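SusD homolog (Bacteroides ovatus, PDB 4F53) probably binds mucin O-glycans at the cell surface, as a SusD-like outer-membrane lipoprotein with a largely helical, TPR-like fold. Local coordinates at residues V28-L31 with A32-Q36; I87-N90 with D91-K95; K95-P98 with D99-N102; L115-L118 with Y119-V122. All blocks are in the same frame, centred on the assembly; numbering follows the deposited sequence. Where two conformers were deposited one is given.

Interaction 1 (V28-L31 with A32-Q36); sequences VRSL and ALNLQ
Ala-32 N donates to Val-28 O at 2.9 Å. This is one of four backbone hydrogen bonds that run from residue i+4 back to residue i along helix 25-37. Leu-33 N reaches Arg-29 O at 3.1 Å, Asn-34 N binds Ser-30 O, and Leu-35 N binds Leu-31 O.

Carbon contacts fall on some of the same carbonyl oxygens. Leu-33 CG lies 3.3 Å from Arg-29 O, and Leu-35 CG lies 3.3 Å from Leu-31 O. Each leucine sets its CG anti to its own carbonyl carbon (chi1 -84° and -60°), which turns the branch back over the preceding turn. Ala-32 CB rests 3.4 Å from Val-28 O. Leu-33 CD1 meets the edge of the Arg-29 guanidinium, 4.3 Å from its NE. The arginine is poorly ordered, so this contact is uncertain.

Asn-34 turns its polar end outward to another helix. It has two conformers; in the one given, ND2 is hydrogen-bonded to Asp-99 of helix 82-106. Leu-31 and Leu-35 pack on that helix too, while Val-28 and Ala-32 touch Phe-112 of helix 110-131.

The chemistry implies a division of labour. The main chain holds the turn. Val-28, Leu-31, Ala-32, Leu-35 and Asn-34 face helices 82-106 and 110-131, with apolar groups for packing and an amide offered to a carboxylate.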
loop_
_atom_site.group_PDB
_atom_site.type_symbol
_atom_site.label_atom_id
_atom_site.label_comp_id
_atom_site.label_asym_id
_atom_site.label_seq_id
_atom_site.Cartn_x
_atom_site.Cartn_y
_atom_site.Cartn_z
ATOM N N VAL A 28 19.895 1.500 21.460
ATOM C CA VAL A 28 18.724 2.356 21.196
ATOM C C VAL A 28 18.630 2.677 19.673
ATOM O O VAL A 28 17.559 2.520 19.081
ATOM C CB VAL A 28 18.768 3.638 22.078
ATOM C CG1 VAL A 28 17.827 4.733 21.565
ATOM C CG2 VAL A 28 18.461 3.304 23.534
ATOM N N ARG A 29 19.765 3.063 19.054
ATOM C CA ARG A 29 19.932 3.355 17.627
ATOM C C ARG A 29 19.576 2.123 16.797
ATOM O O ARG A 29 18.891 2.230 15.784
ATOM C CB ARG A 29 21.385 3.779 17.367
ATOM C CG ARG A 29 21.845 3.743 15.910
ATOM C CD ARG A 29 23.325 3.439 15.827
ATOM N NE ARG A 29 23.717 3.046 14.475
ATOM C CZ ARG A 29 24.974 2.869 14.079
ATOM N NH1 ARG A 29 25.979 3.048 14.933
ATOM N NH2 ARG A 29 25.239 2.522 12.827
ATOM N N SER A 30 20.059 0.962 17.235
ATOM C CA SER A 30 19.822 -0.327 16.607
ATOM C C SER A 30 18.310 -0.687 16.619
ATOM O O SER A 30 17.776 -1.084 15.587
ATOM C CB SER A 30 20.653 -1.397 17.313
ATOM O OG SER A 30 20.522 -2.653 16.669
ATOM N N LEU A 31 17.631 -0.500 17.771
ATOM C CA LEU A 31 16.206 -0.790 17.964
ATOM C C LEU A 31 15.351 0.146 17.132
ATOM O O LEU A 31 14.439 -0.331 16.461
ATOM C CB LEU A 31 15.812 -0.713 19.458
ATOM C CG LEU A 31 16.544 -1.690 20.412
ATOM C CD1 LEU A 31 16.334 -1.318 21.858
ATOM C CD2 LEU A 31 16.144 -3.127 20.174
ATOM N N ALA A 32 15.660 1.467 17.148
ATOM C CA ALA A 32 14.964 2.508 16.371
ATOM C C ALA A 32 15.013 2.181 14.867
ATOM O O ALA A 32 14.008 2.309 14.163
ATOM C CB ALA A 32 15.588 3.878 16.637
ATOM N N LEU A 33 16.183 1.717 14.396
ATOM C CA LEU A 33 16.409 1.344 13.012
ATOM C C LEU A 33 15.550 0.144 12.592
ATOM O O LEU A 33 15.046 0.162 11.472
ATOM C CB LEU A 33 17.902 1.043 12.759
ATOM C CG LEU A 33 18.814 2.228 12.462
ATOM C CD1 LEU A 33 20.247 1.756 12.316
ATOM C CD2 LEU A 33 18.362 2.991 11.202
ATOM N N ASN A 34 15.396 -0.888 13.458
ATOM C CA ASN A 34 14.597 -2.067 13.131
ATOM C C ASN A 34 13.088 -1.663 13.079
ATOM O O ASN A 34 12.356 -2.114 12.203
ATOM C CB ASN A 34 14.879 -3.208 14.151
ATOM C CG ASN A 34 16.348 -3.613 14.363
ATOM O OD1 ASN A 34 17.265 -3.295 13.583
ATOM N ND2 ASN A 34 16.611 -4.356 15.442
ATOM N N LEU A 35 12.651 -0.806 14.015
ATOM C CA LEU A 35 11.259 -0.343 14.065
ATOM C C LEU A 35 10.942 0.466 12.825
ATOM O O LEU A 35 9.883 0.269 12.216
ATOM C CB LEU A 35 10.971 0.470 15.340
ATOM C CG LEU A 35 11.182 -0.251 16.719
ATOM C CD1 LEU A 35 10.742 0.642 17.847
ATOM C CD2 LEU A 35 10.430 -1.603 16.813
ATOM N N GLN A 36 11.891 1.327 12.402
ATOM C CA GLN A 36 11.725 2.160 11.199
ATOM C C GLN A 36 11.561 1.290 9.938
ATOM O O GLN A 36 10.729 1.577 9.076
ATOM C CB GLN A 36 12.925 3.093 11.048
ATOM C CG GLN A 36 12.770 4.088 9.934
ATOM C CD GLN A 36 13.989 4.930 9.742
ATOM O OE1 GLN A 36 15.028 4.473 9.252
ATOM N NE2 GLN A 36 13.882 6.185 10.122
#

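Interaction 2 (I87-N90 with D91-K95); sequences IPFN and DFYSK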
loop_
_atom_site.group_PDB
_atom_site.type_symbol
_atom_site.label_atom_id
_atom_site.label_comp_id
_atom_site.label_asym_id
_atom_site.label_seq_id
_atom_site.Cartn_x
_atom_site.Cartn_y
_atom_site.Cartn_z
ATOM N N ILE A 87 1.760 -15.180 8.150
ATOM C CA ILE A 87 2.798 -14.177 7.966
ATOM C C ILE A 87 2.293 -12.709 8.049
ATOM O O ILE A 87 2.934 -11.978 8.810
ATOM C CB ILE A 87 3.624 -14.469 6.671
ATOM C CG1 ILE A 87 4.292 -15.851 6.811
ATOM C CG2 ILE A 87 4.706 -13.369 6.403
ATOM C CD1 ILE A 87 4.701 -16.489 5.524
ATOM N N PRO A 88 1.187 -12.225 7.369
ATOM C CA PRO A 88 0.833 -10.799 7.486
ATOM C C PRO A 88 0.249 -10.375 8.834
ATOM O O PRO A 88 -0.072 -9.184 9.008
ATOM C CB PRO A 88 -0.205 -10.597 6.373
ATOM C CG PRO A 88 -0.088 -11.796 5.490
ATOM C CD PRO A 88 0.293 -12.896 6.404
ATOM N N PHE A 89 0.085 -11.326 9.779
ATOM C CA PHE A 89 -0.448 -11.022 11.098
ATOM C C PHE A 89 0.656 -11.200 12.139
ATOM O O PHE A 89 1.230 -10.206 12.585
ATOM C CB PHE A 89 -1.683 -11.895 11.416
ATOM C CG PHE A 89 -2.521 -11.453 12.601
ATOM C CD1 PHE A 89 -2.965 -10.135 12.714
ATOM C CD2 PHE A 89 -2.910 -12.361 13.575
ATOM C CE1 PHE A 89 -3.748 -9.733 13.804
ATOM C CE2 PHE A 89 -3.706 -11.959 14.653
ATOM C CZ PHE A 89 -4.120 -10.649 14.762
ATOM N N ASN A 90 1.002 -12.457 12.442
ATOM C CA ASN A 90 1.976 -12.886 13.446
ATOM C C ASN A 90 3.365 -12.313 13.259
ATOM O O ASN A 90 3.968 -11.926 14.253
ATOM C CB ASN A 90 2.081 -14.422 13.505
ATOM C CG ASN A 90 0.863 -15.090 14.100
ATOM O OD1 ASN A 90 -0.208 -15.147 13.489
ATOM N ND2 ASN A 90 0.996 -15.612 15.312
ATOM N N ASP A 91 3.890 -12.272 12.018
ATOM C CA ASP A 91 5.248 -11.804 11.783
ATOM C C ASP A 91 5.416 -10.316 12.060
ATOM O O ASP A 91 6.489 -9.935 12.505
ATOM C CB ASP A 91 5.744 -12.176 10.380
ATOM C CG ASP A 91 6.088 -13.649 10.194
ATOM O OD1 ASP A 91 5.510 -14.502 10.924
ATOM O OD2 ASP A 91 6.928 -13.951 9.325
ATOM N N PHE A 92 4.378 -9.484 11.901
ATOM C CA PHE A 92 4.505 -8.072 12.280
ATOM C C PHE A 92 4.660 -7.918 13.794
ATOM O O PHE A 92 5.494 -7.127 14.227
ATOM C CB PHE A 92 3.334 -7.228 11.793
ATOM C CG PHE A 92 3.490 -6.751 10.371
ATOM C CD1 PHE A 92 4.448 -5.793 10.039
ATOM C CD2 PHE A 92 2.670 -7.240 9.367
ATOM C CE1 PHE A 92 4.584 -5.346 8.725
ATOM C CE2 PHE A 92 2.795 -6.778 8.059
ATOM C CZ PHE A 92 3.757 -5.845 7.747
ATOM N N TYR A 93 3.914 -8.714 14.586
ATOM C CA TYR A 93 3.979 -8.675 16.055
ATOM C C TYR A 93 5.328 -9.201 16.570
ATOM O O TYR A 93 5.913 -8.555 17.432
ATOM C CB TYR A 93 2.801 -9.441 16.696
ATOM C CG TYR A 93 1.502 -8.663 16.621
ATOM C CD1 TYR A 93 0.754 -8.622 15.443
ATOM C CD2 TYR A 93 1.042 -7.929 17.714
ATOM C CE1 TYR A 93 -0.428 -7.891 15.363
ATOM C CE2 TYR A 93 -0.140 -7.195 17.642
ATOM C CZ TYR A 93 -0.877 -7.190 16.471
ATOM O OH TYR A 93 -2.023 -6.453 16.395
ATOM N N SER A 94 5.837 -10.331 16.015
ATOM C CA SER A 94 7.126 -10.962 16.379
ATOM C C SER A 94 8.314 -10.065 16.073
ATOM O O SER A 94 9.307 -10.047 16.810
ATOM C CB SER A 94 7.327 -12.265 15.603
ATOM O OG SER A 94 6.240 -13.157 15.766
ATOM N N LYS A 95 8.229 -9.359 14.944
ATOM C CA LYS A 95 9.330 -8.520 14.491
ATOM C C LYS A 95 9.297 -7.125 15.104
ATOM O O LYS A 95 10.366 -6.542 15.282
ATOM C CB LYS A 95 9.342 -8.414 12.961
ATOM C CG LYS A 95 9.671 -9.738 12.286
ATOM C CD LYS A 95 9.482 -9.608 10.790
ATOM C CE LYS A 95 9.514 -10.945 10.100
ATOM N NZ LYS A 95 10.894 -11.460 10.001
#
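A proline kink in helix 82-106 frames this contact, in which Phe-89 and Tyr-93 meet across one turn. The N atoms of Pro-88 and Phe-89 have no bond to the turn before. The bonding that follows is uneven. Asp-91 N makes a weak bond to Ile-87 O, and Phe-92 N makes a weak i+3 bond to Phe-89 O. Regular order is back at Ser-94 N, which donates to Asn-90 O at 3.0 Å.

The same oxygen takes a second donor, Ser-94 OG, also at 3.0 Å. With OG anti to its own carbonyl carbon (chi1 -54°), the hydroxyl folds back onto the helix. It comes in above the carbonyl plane, 47° out of it. Two bonds thus grip Asn-90 O.

The aromatic pair is edge-to-face. Tyr-93 presents its edge to the face of Phe-89, with centroids 5.6 Å apart and planes at 64°. Tyr-93 CD1 also sits 3.3 Å from Phe-89 O, which lies in the plane of the tyrosine ring. Phe-92 treats Pro-88 O likewise, its CD2 edge 3.4 Å away. Ile-87 and Asp-91 run side by side, with CG2 3.7 Å from OD2.

Outside, Tyr-93 OH binds Pro-135 O and Asn-90 ND2 binds Glu-484. Phe-92 meets Phe-46 of helix 44-58 edge-to-face and also touches helix 110-131. The aromatic pair is local packing, and the serine bond is the common return of a helical serine hydroxyl to the i-4 carbonyl. The missing and weakened backbone bonds are those of a proline-kinked helix.

Interaction 3 (K95-P98 with D99-N102); sequences KFYP and DYFN
Tyr-97 turns the edge of its ring toward the face of Tyr-100, with centroids 5.6 Å apart and planes at 88°. The pair is offset, and the nearest atoms are Tyr-97 CD1 and Tyr-100 CD2 at 3.7 Å. Tyr-97 also meets Phe-101, CD1 to CZ at 3.6 Å. Those two planes are nearly parallel but slid apart, so the rings barely overlap. On the same side of the Tyr-100 ring, nearer the backbone, Phe-96 brings CE1 to within 3.5 Å of Tyr-100 CB. Its CG stands opposite the backbone N (chi1 -168°), which swings the ring forward to that carbon. The four rings form an aromatic cluster.

The backbone sets their spacing. Phe-101 N donates to Tyr-97 O at 2.9 Å, and Tyr-100 N donates to Phe-96 O. One residue earlier, beside the kink at Pro-98, a water bridges the pair in place of a direct bond. It donates to Lys-95 O at 2.6 Å and accepts from Asp-99 N at 3.0 Å.

Farther out, Tyr-97 OH bonds to Arg-120 NE. Tyr-100 OH bonds to Glu-117 and Lys-104. Exchanging Tyr-100 for an alanine would probably open a gap beside Tyr-97 and Phe-96 and leave Glu-117 OE1 without its hydroxyl partner.

Packing is thus carbon on carbon near the backbone, while the phenol hydroxyls of Tyr-97 and Tyr-100 reach charged groups.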
loop_
_atom_site.group_PDB
_atom_site.type_symbol
_atom_site.label_atom_id
_atom_site.label_comp_id
_atom_site.label_asym_id
_atom_site.label_seq_id
_atom_site.Cartn_x
_atom_site.Cartn_y
_atom_site.Cartn_z
ATOM N N LYS A 95 8.229 -9.359 14.944
ATOM C CA LYS A 95 9.330 -8.520 14.491
ATOM C C LYS A 95 9.297 -7.125 15.104
ATOM O O LYS A 95 10.366 -6.542 15.282
ATOM C CB LYS A 95 9.342 -8.414 12.961
ATOM C CG LYS A 95 9.671 -9.738 12.286
ATOM C CD LYS A 95 9.482 -9.608 10.790
ATOM C CE LYS A 95 9.514 -10.945 10.100
ATOM N NZ LYS A 95 10.894 -11.460 10.001
ATOM N N PHE A 96 8.101 -6.579 15.409
ATOM C CA PHE A 96 8.003 -5.218 15.931
ATOM C C PHE A 96 8.099 -5.103 17.464
ATOM O O PHE A 96 8.921 -4.319 17.970
ATOM C CB PHE A 96 6.694 -4.511 15.450
ATOM C CG PHE A 96 6.699 -3.023 15.719
ATOM C CD1 PHE A 96 6.253 -2.514 16.944
ATOM C CD2 PHE A 96 7.203 -2.132 14.773
ATOM C CE1 PHE A 96 6.331 -1.145 17.218
ATOM C CE2 PHE A 96 7.266 -0.761 15.039
ATOM C CZ PHE A 96 6.865 -0.279 16.273
ATOM N N TYR A 97 7.201 -5.791 18.184
ATOM C CA TYR A 97 7.009 -5.598 19.618
ATOM C C TYR A 97 8.186 -5.933 20.546
ATOM O O TYR A 97 8.413 -5.099 21.432
ATOM C CB TYR A 97 5.719 -6.242 20.111
ATOM C CG TYR A 97 4.537 -5.333 19.833
ATOM C CD1 TYR A 97 4.386 -4.125 20.508
ATOM C CD2 TYR A 97 3.626 -5.629 18.821
ATOM C CE1 TYR A 97 3.325 -3.267 20.229
ATOM C CE2 TYR A 97 2.535 -4.800 18.566
ATOM C CZ TYR A 97 2.393 -3.612 19.263
ATOM O OH TYR A 97 1.339 -2.756 18.981
ATOM N N PRO A 98 8.989 -7.016 20.399
ATOM C CA PRO A 98 10.110 -7.199 21.340
ATOM C C PRO A 98 11.067 -5.988 21.338
ATOM O O PRO A 98 11.407 -5.512 22.421
ATOM C CB PRO A 98 10.777 -8.491 20.851
ATOM C CG PRO A 98 9.692 -9.228 20.158
ATOM C CD PRO A 98 8.908 -8.150 19.456
ATOM N N ASP A 99 11.402 -5.418 20.145
ATOM C CA ASP A 99 12.283 -4.245 20.050
ATOM C C ASP A 99 11.613 -2.981 20.588
ATOM O O ASP A 99 12.275 -2.165 21.240
ATOM C CB ASP A 99 12.754 -4.019 18.613
ATOM C CG ASP A 99 13.861 -4.959 18.152
ATOM O OD1 ASP A 99 14.287 -5.826 18.951
ATOM O OD2 ASP A 99 14.321 -4.815 17.000
ATOM N N TYR A 100 10.305 -2.819 20.317
ATOM C CA TYR A 100 9.518 -1.680 20.778
ATOM C C TYR A 100 9.515 -1.626 22.320
ATOM O O TYR A 100 9.828 -0.579 22.902
ATOM C CB TYR A 100 8.093 -1.753 20.204
ATOM C CG TYR A 100 7.110 -0.783 20.809
ATOM C CD1 TYR A 100 7.044 0.538 20.372
ATOM C CD2 TYR A 100 6.235 -1.184 21.815
ATOM C CE1 TYR A 100 6.129 1.434 20.918
ATOM C CE2 TYR A 100 5.322 -0.295 22.377
ATOM C CZ TYR A 100 5.275 1.014 21.931
ATOM O OH TYR A 100 4.362 1.874 22.491
ATOM N N PHE A 101 9.206 -2.748 22.973
ATOM C CA PHE A 101 9.187 -2.804 24.441
ATOM C C PHE A 101 10.592 -2.600 25.015
ATOM O O PHE A 101 10.740 -1.931 26.037
ATOM C CB PHE A 101 8.587 -4.137 24.930
ATOM C CG PHE A 101 7.113 -4.292 24.622
ATOM C CD1 PHE A 101 6.193 -3.332 25.036
ATOM C CD2 PHE A 101 6.635 -5.438 23.993
ATOM C CE1 PHE A 101 4.831 -3.482 24.764
ATOM C CE2 PHE A 101 5.269 -5.587 23.725
ATOM C CZ PHE A 101 4.380 -4.606 24.103
ATOM N N ASN A 102 11.620 -3.124 24.328
ATOM C CA ASN A 102 13.004 -2.995 24.752
ATOM C C ASN A 102 13.456 -1.528 24.696
ATOM O O ASN A 102 14.020 -1.054 25.686
ATOM C CB ASN A 102 13.908 -3.902 23.926
ATOM C CG ASN A 102 15.291 -4.087 24.488
ATOM O OD1 ASN A 102 15.601 -3.716 25.630
ATOM N ND2 ASN A 102 16.164 -4.654 23.682
HETATM O O HOH W 1 11.465 -7.054 17.627
#

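Interaction 4 (L115-L118 with Y119-V122); sequences LAEL and YRIV
Glu-117 and Arg-120 form a salt bridge one turn apart, Glu-117 OE2 to Arg-120 NH1 at 2.9 Å. The carboxylate uses its syn lone pair, and the oxygen lies in the guanidinium plane. The two planes are nevertheless 82° apart, so a single oxygen makes the bridge. The glutamate chain bends at chi2 (63°) to bring its end alongside the extended arginine. Each charge has a second partner: Tyr-100 at Glu-117 OE1, and Tyr-97 at Arg-120 NE. Arg-120 also makes a cation-pi contact with Tyr-136.

Backbone bonds follow the regular i+4 pattern. Tyr-119 N binds Leu-115 O at 3.0 Å, and Val-122 N binds Leu-118 O at 3.1 Å.

Packing centres on Tyr-119. Leu-115 O sits over one face of its ring, 3.2 Å above the plane and shifted toward the rim. Leu-115 runs alongside, its CD2 4.0 Å from Tyr-119 OH. Ile-121 CG1 rests 3.3 Å from Glu-117 O. With a serine at Tyr-119, the ring face beneath Leu-115 O would be gone, and Leu-115 and Phe-96 are likely to be left bordering a gap.

Leu-118 packs on helix 190-207, Ile-121 on helix 152-173, and Tyr-119 and Arg-120 on helix 82-106. A helix packed against several others in this way is consistent with the TPR-like helical array of SusD-family proteins.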
loop_
_atom_site.group_PDB
_atom_site.type_symbol
_atom_site.label_atom_id
_atom_site.label_comp_id
_atom_site.label_asym_id
_atom_site.label_seq_id
_atom_site.Cartn_x
_atom_site.Cartn_y
_atom_site.Cartn_z
ATOM N N LEU A 115 9.210 8.840 18.068
ATOM C CA LEU A 115 9.501 8.206 16.787
ATOM C C LEU A 115 9.143 6.708 16.830
ATOM O O LEU A 115 8.543 6.207 15.892
ATOM C CB LEU A 115 10.969 8.393 16.428
ATOM C CG LEU A 115 11.359 9.765 15.924
ATOM C CD1 LEU A 115 12.851 9.886 15.912
ATOM C CD2 LEU A 115 10.784 10.035 14.542
ATOM N N ALA A 116 9.460 6.013 17.943
ATOM C CA ALA A 116 9.114 4.599 18.143
ATOM C C ALA A 116 7.590 4.410 18.038
ATOM O O ALA A 116 7.138 3.496 17.349
ATOM C CB ALA A 116 9.626 4.115 19.499
ATOM N N GLU A 117 6.809 5.318 18.664
ATOM C CA GLU A 117 5.345 5.317 18.603
ATOM C C GLU A 117 4.835 5.625 17.194
ATOM O O GLU A 117 3.840 5.035 16.781
ATOM C CB GLU A 117 4.739 6.323 19.597
ATOM C CG GLU A 117 3.332 5.953 20.041
ATOM C CD GLU A 117 3.236 4.645 20.807
ATOM O OE1 GLU A 117 4.231 4.259 21.466
ATOM O OE2 GLU A 117 2.166 3.997 20.738
ATOM N N LEU A 118 5.497 6.551 16.467
ATOM C CA LEU A 118 5.137 6.890 15.087
ATOM C C LEU A 118 5.281 5.645 14.188
ATOM O O LEU A 118 4.385 5.374 13.395
ATOM C CB LEU A 118 5.988 8.059 14.555
ATOM C CG LEU A 118 5.728 8.514 13.092
ATOM C CD1 LEU A 118 4.316 9.037 12.907
ATOM C CD2 LEU A 118 6.722 9.576 12.669
ATOM N N TYR A 119 6.385 4.869 14.347
ATOM C CA TYR A 119 6.642 3.647 13.579
ATOM C C TYR A 119 5.591 2.610 13.905
ATOM O O TYR A 119 5.056 2.004 12.987
ATOM C CB TYR A 119 8.064 3.098 13.850
ATOM C CG TYR A 119 9.185 4.080 13.558
ATOM C CD1 TYR A 119 9.041 5.072 12.580
ATOM C CD2 TYR A 119 10.399 4.003 14.237
ATOM C CE1 TYR A 119 10.077 5.959 12.293
ATOM C CE2 TYR A 119 11.434 4.902 13.972
ATOM C CZ TYR A 119 11.275 5.861 12.987
ATOM O OH TYR A 119 12.295 6.741 12.740
ATOM N N ARG A 120 5.240 2.466 15.201
ATOM C CA ARG A 120 4.176 1.576 15.684
ATOM C C ARG A 120 2.837 1.884 15.006
ATOM O O ARG A 120 2.178 0.966 14.539
ATOM C CB ARG A 120 4.021 1.710 17.202
ATOM C CG ARG A 120 3.167 0.624 17.785
ATOM C CD ARG A 120 2.800 0.997 19.193
ATOM N NE ARG A 120 1.930 -0.018 19.774
ATOM C CZ ARG A 120 1.116 0.198 20.794
ATOM N NH1 ARG A 120 1.046 1.399 21.353
ATOM N NH2 ARG A 120 0.358 -0.782 21.260
ATOM N N ILE A 121 2.449 3.182 14.941
ATOM C CA ILE A 121 1.219 3.614 14.281
ATOM C C ILE A 121 1.226 3.187 12.789
ATOM O O ILE A 121 0.297 2.508 12.377
ATOM C CB ILE A 121 0.976 5.134 14.469
ATOM C CG1 ILE A 121 0.679 5.422 15.954
ATOM C CG2 ILE A 121 -0.185 5.606 13.566
ATOM C CD1 ILE A 121 0.690 6.881 16.386
ATOM N N VAL A 122 2.290 3.505 12.025
ATOM C CA VAL A 122 2.402 3.174 10.588
ATOM C C VAL A 122 2.360 1.640 10.369
ATOM O O VAL A 122 1.655 1.179 9.466
ATOM C CB VAL A 122 3.685 3.798 9.931
ATOM C CG1 VAL A 122 3.787 3.454 8.442
ATOM C CG2 VAL A 122 3.743 5.310 10.133
#

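Interactions 2 and 3 follow one another on helix 82-106 and share Lys-95; their centres are 11 Å apart. Interaction 3 touches both other helices. Asn-34 ND2 of interaction 1 lies 2.8 Å from Asp-99 OD2, and Tyr-100 OH lies 2.6 Å from Glu-117 OE1 of interaction 4. Tyr-97 OH is 2.9 Å from Arg-120 NE. Interactions 1 and 4 meet through Gln-36 and Tyr-119. Interaction 2 stands apart from interactions 1 and 4, with nearest atoms about 5 and 7 Å away. A bound acetate, probably from the crystallisation liquor, lies about 3 Å from the Arg-120 side chain and about 4 Å from that of Tyr-100.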